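Local coordinates for protein STING-associated CdnE c-di-GMP synthase (Flavobacteriaceae, PDB 6WT8) that probably makes the cyclic dinucleotide c-di-GMP, as the STING-associated CD-NTase of a bacterial CBASS anti-phage system, at residues 25-37 against 294-306. Numbering follows the deposited sequence.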
loop_
_atom_site.group_PDB
_atom_site.type_symbol
_atom_site.label_atom_id
_atom_site.label_comp_id
_atom_site.label_asym_id
_atom_site.label_seq_id
_atom_site.Cartn_x
_atom_site.Cartn_y
_atom_site.Cartn_z
ATOM N N LYS A 25 8.482 11.318 -17.589
ATOM C CA LYS A 25 8.390 10.165 -18.471
ATOM C C LYS A 25 9.104 8.981 -17.840
ATOM O O LYS A 25 10.118 9.124 -17.138
ATOM C CB LYS A 25 9.034 10.461 -19.823
ATOM C CG LYS A 25 8.342 11.532 -20.656
ATOM C CD LYS A 25 9.155 11.671 -21.959
ATOM C CE LYS A 25 8.692 12.771 -22.869
ATOM N NZ LYS A 25 9.369 12.541 -24.219
HETATM N N MSE A 26 8.555 7.803 -18.078
HETATM C CA MSE A 26 9.284 6.605 -17.717
HETATM C C MSE A 26 10.520 6.521 -18.583
HETATM O O MSE A 26 10.509 6.849 -19.776
HETATM C CB MSE A 26 8.448 5.364 -17.927
HETATM C CG MSE A 26 7.251 5.339 -17.002
HETATM SE SE MSE A 26 5.969 3.846 -17.399
HETATM C CE MSE A 26 5.216 4.540 -18.990
ATOM N N TYR A 27 11.604 6.045 -17.996
ATOM C CA TYR A 27 12.861 6.089 -18.747
ATOM C C TYR A 27 12.815 5.195 -19.981
ATOM O O TYR A 27 13.427 5.533 -21.000
ATOM C CB TYR A 27 14.045 5.688 -17.868
ATOM C CG TYR A 27 14.665 6.844 -17.111
ATOM C CD1 TYR A 27 13.922 7.985 -16.815
ATOM C CD2 TYR A 27 16.003 6.794 -16.709
ATOM C CE1 TYR A 27 14.486 9.044 -16.138
ATOM C CE2 TYR A 27 16.581 7.840 -16.031
ATOM C CZ TYR A 27 15.823 8.960 -15.752
ATOM O OH TYR A 27 16.399 10.009 -15.078
ATOM N N SER A 28 12.071 4.080 -19.930
ATOM C CA SER A 28 12.076 3.225 -21.105
ATOM C C SER A 28 11.389 3.901 -22.260
ATOM O O SER A 28 11.617 3.506 -23.407
ATOM C CB SER A 28 11.412 1.868 -20.825
ATOM O OG SER A 28 9.999 1.969 -20.490
ATOM N N GLU A 29 10.577 4.943 -22.000
ATOM C CA GLU A 29 10.000 5.700 -23.121
ATOM C C GLU A 29 11.070 6.286 -24.034
ATOM O O GLU A 29 10.907 6.306 -25.261
ATOM C CB GLU A 29 9.134 6.861 -22.617
ATOM C CG GLU A 29 7.818 6.438 -22.030
ATOM C CD GLU A 29 7.040 7.647 -21.576
ATOM O OE1 GLU A 29 6.682 8.456 -22.483
ATOM O OE2 GLU A 29 6.828 7.769 -20.351
ATOM N N THR A 30 12.109 6.894 -23.456
ATOM C CA THR A 30 13.089 7.574 -24.296
ATOM C C THR A 30 14.337 6.759 -24.535
ATOM O O THR A 30 15.103 7.094 -25.446
ATOM C CB THR A 30 13.542 8.905 -23.694
ATOM O OG1 THR A 30 13.933 8.727 -22.319
ATOM C CG2 THR A 30 12.462 10.005 -23.862
ATOM N N LEU A 31 14.590 5.739 -23.723
ATOM C CA LEU A 31 15.839 5.006 -23.863
ATOM C C LEU A 31 15.644 3.624 -24.436
ATOM O O LEU A 31 16.616 3.008 -24.870
ATOM C CB LEU A 31 16.552 4.868 -22.513
ATOM C CG LEU A 31 16.880 6.177 -21.798
ATOM C CD1 LEU A 31 17.313 5.897 -20.356
ATOM C CD2 LEU A 31 17.915 7.028 -22.565
ATOM N N SER A 32 14.431 3.113 -24.473
ATOM C CA SER A 32 14.247 1.737 -24.877
ATOM C C SER A 32 13.205 1.662 -25.985
ATOM O O SER A 32 12.694 2.686 -26.473
ATOM C CB SER A 32 13.830 0.896 -23.667
ATOM O OG SER A 32 13.883 -0.484 -23.955
ATOM N N GLY A 33 12.883 0.438 -26.366
ATOM C CA GLY A 33 11.797 0.204 -27.300
ATOM C C GLY A 33 11.219 -1.174 -27.089
ATOM O O GLY A 33 11.878 -2.077 -26.574
ATOM N N SER A 34 9.967 -1.336 -27.505
ATOM C CA SER A 34 9.315 -2.610 -27.291
ATOM C C SER A 34 9.918 -3.695 -28.176
ATOM O O SER A 34 10.314 -3.443 -29.329
ATOM C CB SER A 34 7.824 -2.462 -27.561
ATOM O OG SER A 34 7.215 -3.735 -27.545
ATOM N N LYS A 35 10.049 -4.894 -27.609
ATOM C CA LYS A 35 10.440 -6.064 -28.391
ATOM C C LYS A 35 9.249 -6.749 -29.035
ATOM O O LYS A 35 9.427 -7.495 -30.002
ATOM C CB LYS A 35 11.156 -7.097 -27.518
ATOM C CG LYS A 35 12.445 -6.616 -26.873
ATOM C CD LYS A 35 13.042 -7.731 -26.003
ATOM C CE LYS A 35 11.976 -8.396 -25.123
ATOM N NZ LYS A 35 12.573 -9.365 -24.161
ATOM N N LEU A 36 8.053 -6.545 -28.491
ATOM C CA LEU A 36 6.851 -7.215 -28.980
ATOM C C LEU A 36 6.070 -6.377 -29.982
ATOM O O LEU A 36 5.383 -6.939 -30.848
ATOM C CB LEU A 36 5.940 -7.578 -27.800
ATOM C CG LEU A 36 6.634 -8.442 -26.747
ATOM C CD1 LEU A 36 5.789 -8.529 -25.453
ATOM C CD2 LEU A 36 6.940 -9.820 -27.313
ATOM N N PHE A 37 6.191 -5.053 -29.902
ATOM C CA PHE A 37 5.456 -4.147 -30.772
ATOM C C PHE A 37 6.417 -3.204 -31.512
ATOM O O PHE A 37 6.875 -2.221 -30.929
ATOM C CB PHE A 37 4.433 -3.371 -29.933
ATOM C CG PHE A 37 3.716 -4.238 -28.917
ATOM C CD1 PHE A 37 2.725 -5.130 -29.324
ATOM C CD2 PHE A 37 4.068 -4.192 -27.569
ATOM C CE1 PHE A 37 2.073 -5.951 -28.393
ATOM C CE2 PHE A 37 3.430 -4.996 -26.632
ATOM C CZ PHE A 37 2.431 -5.884 -27.041
ATOM N N GLU A 294 12.859 -6.361 -15.173
ATOM C CA GLU A 294 13.521 -5.114 -14.821
ATOM C C GLU A 294 14.147 -4.390 -16.010
ATOM O O GLU A 294 14.414 -3.182 -15.897
ATOM C CB GLU A 294 14.581 -5.362 -13.766
ATOM C CG GLU A 294 15.780 -6.173 -14.267
ATOM C CD GLU A 294 16.735 -6.400 -13.114
ATOM O OE1 GLU A 294 16.327 -7.122 -12.189
ATOM O OE2 GLU A 294 17.832 -5.803 -13.095
ATOM N N ASP A 295 14.364 -5.061 -17.146
ATOM C CA ASP A 295 14.949 -4.377 -18.304
ATOM C C ASP A 295 13.967 -4.286 -19.456
ATOM O O ASP A 295 14.357 -3.926 -20.575
ATOM C CB ASP A 295 16.234 -5.078 -18.747
ATOM C CG ASP A 295 17.351 -4.894 -17.744
ATOM O OD1 ASP A 295 17.499 -3.771 -17.215
ATOM O OD2 ASP A 295 18.126 -5.862 -17.544
ATOM N N LEU A 296 12.708 -4.584 -19.216
ATOM C CA LEU A 296 11.734 -4.514 -20.302
ATOM C C LEU A 296 11.224 -3.089 -20.499
ATOM O O LEU A 296 11.016 -2.338 -19.535
ATOM C CB LEU A 296 10.531 -5.408 -19.991
ATOM C CG LEU A 296 10.821 -6.917 -20.112
ATOM C CD1 LEU A 296 9.497 -7.631 -19.841
ATOM C CD2 LEU A 296 11.289 -7.278 -21.473
ATOM N N HIS A 297 10.936 -2.765 -21.760
ATOM C CA HIS A 297 10.202 -1.559 -22.097
ATOM C C HIS A 297 8.796 -1.620 -21.503
ATOM O O HIS A 297 8.206 -2.697 -21.314
ATOM C CB HIS A 297 10.141 -1.483 -23.608
ATOM C CG HIS A 297 9.398 -0.289 -24.166
ATOM N ND1 HIS A 297 8.051 -0.326 -24.514
ATOM C CD2 HIS A 297 9.865 0.920 -24.574
ATOM C CE1 HIS A 297 7.713 0.836 -25.038
ATOM N NE2 HIS A 297 8.795 1.606 -25.101
ATOM N N TYR A 298 8.219 -0.442 -21.203
ATOM C CA TYR A 298 6.938 -0.437 -20.468
ATOM C C TYR A 298 5.812 -1.187 -21.192
ATOM O O TYR A 298 5.000 -1.829 -20.519
ATOM C CB TYR A 298 6.508 1.004 -20.134
ATOM C CG TYR A 298 5.962 1.811 -21.297
ATOM C CD1 TYR A 298 6.821 2.473 -22.201
ATOM C CD2 TYR A 298 4.593 1.851 -21.558
ATOM C CE1 TYR A 298 6.306 3.168 -23.301
ATOM C CE2 TYR A 298 4.080 2.532 -22.657
ATOM C CZ TYR A 298 4.922 3.194 -23.513
ATOM O OH TYR A 298 4.419 3.864 -24.618
ATOM N N LEU A 299 5.775 -1.171 -22.533
ATOM C CA LEU A 299 4.689 -1.884 -23.226
ATOM C C LEU A 299 4.829 -3.381 -23.020
ATOM O O LEU A 299 3.827 -4.094 -22.972
ATOM C CB LEU A 299 4.674 -1.555 -24.732
ATOM C CG LEU A 299 4.238 -0.097 -25.068
ATOM C CD1 LEU A 299 4.415 0.142 -26.527
ATOM C CD2 LEU A 299 2.774 0.169 -24.695
ATOM N N ASP A 300 6.065 -3.879 -22.930
ATOM C CA ASP A 300 6.246 -5.310 -22.753
ATOM C C ASP A 300 5.850 -5.756 -21.352
ATOM O O ASP A 300 5.636 -6.957 -21.152
ATOM C CB ASP A 300 7.705 -5.699 -23.047
ATOM C CG ASP A 300 8.075 -5.519 -24.537
ATOM O OD1 ASP A 300 7.175 -5.396 -25.380
ATOM O OD2 ASP A 300 9.277 -5.497 -24.898
ATOM N N LEU A 301 5.713 -4.829 -20.386
ATOM C CA LEU A 301 5.213 -5.210 -19.073
ATOM C C LEU A 301 3.782 -5.689 -19.123
ATOM O O LEU A 301 3.352 -6.424 -18.207
ATOM C CB LEU A 301 5.296 -4.045 -18.080
ATOM C CG LEU A 301 6.708 -3.534 -17.843
ATOM C CD1 LEU A 301 6.677 -2.291 -16.935
ATOM C CD2 LEU A 301 7.619 -4.605 -17.241
ATOM N N VAL A 302 2.996 -5.254 -20.128
ATOM C CA VAL A 302 1.604 -5.700 -20.187
ATOM C C VAL A 302 1.573 -7.195 -20.409
ATOM O O VAL A 302 0.773 -7.901 -19.798
ATOM C CB VAL A 302 0.835 -4.959 -21.287
ATOM C CG1 VAL A 302 -0.656 -5.384 -21.300
ATOM C CG2 VAL A 302 0.955 -3.458 -21.061
ATOM N N SER A 303 2.451 -7.693 -21.295
ATOM C CA SER A 303 2.579 -9.129 -21.521
ATOM C C SER A 303 3.060 -9.877 -20.263
ATOM O O SER A 303 2.565 -10.964 -19.970
ATOM C CB SER A 303 3.555 -9.343 -22.651
ATOM O OG SER A 303 3.761 -10.732 -22.901
ATOM N N ILE A 304 4.017 -9.316 -19.519
ATOM C CA ILE A 304 4.464 -9.960 -18.265
ATOM C C ILE A 304 3.294 -10.148 -17.313
ATOM O O ILE A 304 3.104 -11.208 -16.705
ATOM C CB ILE A 304 5.560 -9.111 -17.601
ATOM C CG1 ILE A 304 6.833 -9.198 -18.382
ATOM C CG2 ILE A 304 5.802 -9.513 -16.096
ATOM C CD1 ILE A 304 7.489 -10.553 -18.437
ATOM N N LEU A 305 2.503 -9.096 -17.146
ATOM C CA LEU A 305 1.337 -9.166 -16.267
ATOM C C LEU A 305 0.316 -10.184 -16.766
ATOM O O LEU A 305 -0.240 -10.959 -15.964
ATOM C CB LEU A 305 0.720 -7.792 -16.136
ATOM C CG LEU A 305 1.551 -6.820 -15.287
ATOM C CD1 LEU A 305 0.936 -5.408 -15.429
ATOM C CD2 LEU A 305 1.473 -7.241 -13.799
ATOM N N TYR A 306 0.045 -10.201 -18.078
ATOM C CA TYR A 306 -0.876 -11.194 -18.617
ATOM C C TYR A 306 -0.380 -12.597 -18.344
ATOM O O TYR A 306 -1.164 -13.461 -17.928
ATOM C CB TYR A 306 -1.081 -10.978 -20.111
ATOM C CG TYR A 306 -1.947 -12.027 -20.738
ATOM C CD1 TYR A 306 -3.301 -12.018 -20.584
ATOM C CD2 TYR A 306 -1.405 -12.997 -21.571
ATOM C CE1 TYR A 306 -4.121 -12.965 -21.134
ATOM C CE2 TYR A 306 -2.231 -13.975 -22.128
ATOM C CZ TYR A 306 -3.591 -13.935 -21.906
ATOM O OH TYR A 306 -4.425 -14.861 -22.473
#
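D300 OD1 is gripped by two groups of the turn at S34–L36: S34 OG donates to it over 2.7 Å, arriving on the syn side but 30° out of the carboxylate plane, and L36 N adds a weak bond. The other oxygen, D300 OD2, offers its syn lone pair to K35 N at 2.9 Å in a nearly straight bond. S34 OG sits anti to its own backbone N (chi1 172°), which turns it to D300 and lets it also accept from F37 N at 2.9 Å. With an alanine in place of D300 the carboxylate is gone, and K35 N and the S34 hydroxyl would probably lose their acceptor, letting this turn drift from segment 294-306.

Upstream, the peptide at G33–S34 lies across the H297 ring, S34 N 3.5 Å above its centre, with Y298 CD1 on the opposite face; H297 NE2 hydrogen-bonds to E43 OE2. S28 OG accepts from Y298 N at 3.1 Å, near the edge of the Y298 ring. M26, a selenomethionine, lays CE over one face of that ring, 4.0 Å from its centroid, and L299 CG backs the other. F37 CD2 rests 3.9 Å from L299 CB.

An ST motif at S34, tied to D300 of segment 294-306, thus joins the N-terminal segment to the C-terminal helical part of this CD-NTase.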